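Local coordinates for Asp/Glu-specific dipeptidyl-peptidase (Flavobacterium psychrophilum, PDB 5JXF), which removes dipeptides from the N-terminus of oligopeptides, cutting after an aspartate or glutamate at the P1 position, as a serine peptidase of family S46, at residues 47-50 / 51-55; 530-533 / 534-538. All blocks are in the same frame, centred on the assembly; numbering follows the deposited sequence.

How the contacts relate
Contacts 1 and 2 each lie within a single helix, 49-57 and 530-545 respectively, and come one after the other along the chain. Their centres are 57 Å apart and their nearest atoms about 46 Å, on opposite sides of the chain's centre. Contact 1 borders the beta-rich part of the enzyme, where Y589 of strand 586-591, an outermost strand of an eight-stranded antiparallel sheet, meets its polar side chains. Contact 2 belongs to the all-helical region, packed on helices 386-415 and 417-435. Both lie away from the catalytic and dipeptide-binding residues; each is a local element of its own helix, one beside the eight-stranded sheet, one among helices, with no direct contact between them.

Contact 1. Residues 47-50 / 51-55; sequences SGMN and ETEMK
S47 meets E51 just ahead of helix 49-57: the extended E51 side chain brings OE1 to 3.6 Å from S47 CA, while E51 OE2 makes a weak hydrogen bond to A63 N. G48 takes the N-cap position. Its phi is positive, and a side chain there would collide with the carbonyl oxygen of S47, which explains the glycine. The carbonyl oxygen of G48 is gripped twice by T52. T52 N lies 3.1 Å from G48 O with a nearly straight N-H...O angle of 173°. T52 OG1, 3.2 Å from the same G48 O, approaches from 46° above the carbonyl plane; a chi1 of -64° sets this hydroxyl beside its own backbone N, facing back toward the helix's start. At M49 the carbonyl oxygen accepts E53 N at 3.0 Å. The M49 and E53 side chains run side by side, with M49 CG 4.0 Å from E53 OE2, and the carboxylate continues to a salt bridge with R576 and a hydrogen bond with Y589 OH. N50 O receives M54 N at 2.9 Å. M54 runs extended past N50, its CG 3.1 Å from N50 O and its CE 3.5 Å from N50 CB, while N50 ND2 bonds Y589 OH. Putting an alanine at M54 would probably leave a gap beside N50 CB and against L46 and M59, which the M54 side chain also touches. Y589 OH thus ties together N50 and E53, one from each segment. The chemistry is that of a helix start whose first carbonyls are all engaged: the helix dipole probably favours the negative charge of E51 in the first turn, whereas that of E53, further in, is met by the R576 salt bridge.

Contact 2. Residues 530-533 / 534-538; sequences KGYA and FVKSL
F534, V535, K536 and S537 each donate their backbone N-H to the carbonyl four residues earlier, so the first turns of helix 530-545 have regular alpha-helical bonding. The K536 N to Y532 O bond is the shortest of the four, at 2.8 Å. V535 N meets G531 O at 3.1 Å, whereas F534 N stands 42° above the plane of the K530 carbonyl, 3.3 Å from K530 O. Just ahead of the helix, D529 OD1 accepts G531 N and, weakly, Y532 N.

One side-chain hydrogen bond lies within 534-538: S537 OG donates to F534 O at 2.5 Å. A chi1 of 68° places OG between the backbone N and carbonyl carbon of S537, turned back toward that acceptor, which it reaches in plane and on a lone pair.

Van der Waals contacts follow the same helical spacing. K536 CD approaches Y532 CE2 obliquely at 4.4 Å, with the lysine chain extended as far as CD before it bends. The V535 methyl CG2 lies against the carbonyl oxygen G531 O at 3.6 Å. Within 534-538, L538 CD1 sits 3.7 Å above one face of the F534 ring, offset toward its rim.

The buried side chains fasten the helix to its neighbours: Y532 packs on L425, Y426 and E429 of helix 417-435, V535 bridges L419 of that helix and V412 of helix 386-415, and L538 also touches V412.

Contact 1. Residues 47-50 / 51-55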
loop_
_atom_site.group_PDB
_atom_site.type_symbol
_atom_site.label_atom_id
_atom_site.label_comp_id
_atom_site.label_asym_id
_atom_site.label_seq_id
_atom_site.Cartn_x
_atom_site.Cartn_y
_atom_site.Cartn_z
ATOM N N SER A 47 -32.359 26.947 -0.771
ATOM C CA SER A 47 -33.024 27.569 0.368
ATOM C C SER A 47 -33.791 26.512 1.165
ATOM O O SER A 47 -34.322 25.555 0.593
ATOM C CB SER A 47 -33.965 28.677 -0.101
ATOM O OG SER A 47 -34.873 28.160 -1.053
ATOM N N GLY A 48 -33.845 26.686 2.481
ATOM C CA GLY A 48 -34.448 25.692 3.348
ATOM C C GLY A 48 -33.403 24.723 3.889
ATOM O O GLY A 48 -32.405 25.133 4.484
ATOM N N MET A 49 -33.629 23.435 3.658
ATOM C CA MET A 49 -32.828 22.376 4.256
ATOM C C MET A 49 -31.335 22.539 3.975
ATOM O O MET A 49 -30.520 22.584 4.898
ATOM C CB MET A 49 -33.310 21.014 3.751
ATOM C CG MET A 49 -32.363 19.871 4.091
ATOM S SD MET A 49 -32.647 18.409 3.082
ATOM C CE MET A 49 -32.784 19.134 1.444
ATOM N N ASN A 50 -30.990 22.648 2.698
ATOM C CA ASN A 50 -29.602 22.777 2.270
ATOM C C ASN A 50 -28.843 23.939 2.905
ATOM O O ASN A 50 -27.749 23.758 3.466
ATOM C CB ASN A 50 -29.558 22.906 0.753
ATOM C CG ASN A 50 -29.938 21.626 0.067
ATOM O OD1 ASN A 50 -30.738 21.620 -0.859
ATOM N ND2 ASN A 50 -29.365 20.527 0.523
ATOM N N GLU A 51 -29.431 25.124 2.822
ATOM C CA GLU A 51 -28.798 26.336 3.347
ATOM C C GLU A 51 -28.555 26.263 4.859
ATOM O O GLU A 51 -27.488 26.649 5.334
ATOM C CB GLU A 51 -29.651 27.567 3.011
ATOM C CG GLU A 51 -28.958 28.888 3.284
ATOM C CD GLU A 51 -29.700 30.070 2.679
ATOM O OE1 GLU A 51 -30.784 29.857 2.087
ATOM O OE2 GLU A 51 -29.187 31.203 2.791
ATOM N N THR A 52 -29.550 25.791 5.605
ATOM C CA THR A 52 -29.383 25.502 7.028
ATOM C C THR A 52 -28.173 24.599 7.250
ATOM O O THR A 52 -27.300 24.928 8.055
ATOM C CB THR A 52 -30.635 24.843 7.634
ATOM O OG1 THR A 52 -31.729 25.759 7.565
ATOM C CG2 THR A 52 -30.407 24.488 9.089
ATOM N N GLU A 53 -28.099 23.490 6.515
ATOM C CA GLU A 53 -26.967 22.574 6.648
ATOM C C GLU A 53 -25.622 23.238 6.347
ATOM O O GLU A 53 -24.625 22.979 7.032
ATOM C CB GLU A 53 -27.141 21.361 5.735
ATOM C CG GLU A 53 -28.210 20.375 6.176
ATOM C CD GLU A 53 -28.215 19.106 5.335
ATOM O OE1 GLU A 53 -27.357 18.979 4.435
ATOM O OE2 GLU A 53 -29.068 18.226 5.582
ATOM N N MET A 54 -25.585 24.102 5.337
ATOM C CA MET A 54 -24.326 24.730 4.958
ATOM C C MET A 54 -23.858 25.746 6.017
ATOM O O MET A 54 -22.676 25.736 6.407
ATOM C CB MET A 54 -24.444 25.387 3.580
ATOM C CG MET A 54 -24.921 24.447 2.472
ATOM S SD MET A 54 -25.136 25.239 0.856
ATOM C CE MET A 54 -26.435 24.262 0.171
ATOM N N LYS A 55 -24.777 26.585 6.498
ATOM C CA LYS A 55 -24.462 27.613 7.495
ATOM C C LYS A 55 -24.011 27.002 8.818
ATOM O O LYS A 55 -23.097 27.489 9.499
ATOM C CB LYS A 55 -25.682 28.520 7.716
ATOM C CG LYS A 55 -25.946 29.442 6.554
ATOM C CD LYS A 55 -27.049 30.422 6.831
ATOM C CE LYS A 55 -27.262 31.307 5.614
ATOM N NZ LYS A 55 -25.984 31.953 5.187
#

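Contact 2. Residues 530-533 / 534-538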
loop_
_atom_site.group_PDB
_atom_site.type_symbol
_atom_site.label_atom_id
_atom_site.label_comp_id
_atom_site.label_asym_id
_atom_site.label_seq_id
_atom_site.Cartn_x
_atom_site.Cartn_y
_atom_site.Cartn_z
ATOM N N LYS A 530 -12.211 -7.486 -45.956
ATOM C CA LYS A 530 -12.138 -8.575 -44.983
ATOM C C LYS A 530 -12.332 -8.081 -43.554
ATOM O O LYS A 530 -12.827 -8.808 -42.697
ATOM C CB LYS A 530 -10.805 -9.325 -45.100
ATOM C CG LYS A 530 -10.824 -10.491 -46.097
ATOM C CD LYS A 530 -12.251 -10.942 -46.422
ATOM C CE LYS A 530 -12.300 -12.392 -46.880
ATOM N NZ LYS A 530 -11.021 -12.841 -47.482
ATOM N N GLY A 531 -11.950 -6.840 -43.300
ATOM C CA GLY A 531 -12.147 -6.259 -41.988
ATOM C C GLY A 531 -13.615 -6.019 -41.687
ATOM O O GLY A 531 -14.156 -6.551 -40.718
ATOM N N TYR A 532 -14.267 -5.216 -42.518
ATOM C CA TYR A 532 -15.673 -4.906 -42.303
ATOM C C TYR A 532 -16.529 -6.170 -42.377
ATOM O O TYR A 532 -17.548 -6.278 -41.698
ATOM C CB TYR A 532 -16.165 -3.878 -43.317
ATOM C CG TYR A 532 -17.643 -3.589 -43.193
ATOM C CD1 TYR A 532 -18.115 -2.676 -42.256
ATOM C CD2 TYR A 532 -18.571 -4.243 -44.000
ATOM C CE1 TYR A 532 -19.474 -2.412 -42.134
ATOM C CE2 TYR A 532 -19.926 -3.986 -43.884
ATOM C CZ TYR A 532 -20.369 -3.072 -42.950
ATOM O OH TYR A 532 -21.714 -2.820 -42.833
ATOM N N ALA A 533 -16.116 -7.125 -43.203
ATOM C CA ALA A 533 -16.810 -8.405 -43.270
ATOM C C ALA A 533 -16.847 -9.057 -41.891
ATOM O O ALA A 533 -17.893 -9.534 -41.450
ATOM C CB ALA A 533 -16.145 -9.329 -44.283
ATOM N N PHE A 534 -15.707 -9.057 -41.205
ATOM C CA PHE A 534 -15.634 -9.673 -39.892
ATOM C C PHE A 534 -16.521 -8.942 -38.888
ATOM O O PHE A 534 -17.293 -9.574 -38.168
ATOM C CB PHE A 534 -14.188 -9.724 -39.391
ATOM C CG PHE A 534 -14.057 -10.261 -37.998
ATOM C CD1 PHE A 534 -14.589 -11.495 -37.669
ATOM C CD2 PHE A 534 -13.393 -9.545 -37.024
ATOM C CE1 PHE A 534 -14.471 -11.995 -36.393
ATOM C CE2 PHE A 534 -13.271 -10.041 -35.743
ATOM C CZ PHE A 534 -13.812 -11.265 -35.427
ATOM N N VAL A 535 -16.422 -7.618 -38.846
ATOM C CA VAL A 535 -17.259 -6.832 -37.942
ATOM C C VAL A 535 -18.738 -7.096 -38.230
ATOM O O VAL A 535 -19.556 -7.164 -37.309
ATOM C CB VAL A 535 -16.959 -5.314 -38.050
ATOM C CG1 VAL A 535 -17.851 -4.509 -37.097
ATOM C CG2 VAL A 535 -15.490 -5.044 -37.765
ATOM N N LYS A 536 -19.069 -7.282 -39.507
ATOM C CA LYS A 536 -20.449 -7.528 -39.913
ATOM C C LYS A 536 -20.998 -8.783 -39.237
ATOM O O LYS A 536 -22.128 -8.785 -38.754
ATOM C CB LYS A 536 -20.554 -7.646 -41.439
ATOM C CG LYS A 536 -21.986 -7.738 -41.975
ATOM C CD LYS A 536 -21.999 -7.819 -43.497
ATOM C CE LYS A 536 -21.168 -8.995 -44.000
ATOM N NZ LYS A 536 -20.537 -8.730 -45.327
ATOM N N SER A 537 -20.188 -9.839 -39.175
ATOM C CA SER A 537 -20.611 -11.084 -38.535
ATOM C C SER A 537 -20.918 -10.877 -37.057
ATOM O O SER A 537 -21.819 -11.508 -36.511
ATOM C CB SER A 537 -19.545 -12.172 -38.693
ATOM O OG SER A 537 -18.377 -11.869 -37.950
ATOM N N LEU A 538 -20.169 -9.985 -36.413
ATOM C CA LEU A 538 -20.366 -9.719 -34.996
ATOM C C LEU A 538 -21.513 -8.734 -34.790
ATOM O O LEU A 538 -22.274 -8.837 -33.823
ATOM C CB LEU A 538 -19.080 -9.169 -34.370
ATOM C CG LEU A 538 -17.756 -9.836 -34.754
ATOM C CD1 LEU A 538 -16.594 -9.004 -34.245
ATOM C CD2 LEU A 538 -17.671 -11.258 -34.226
#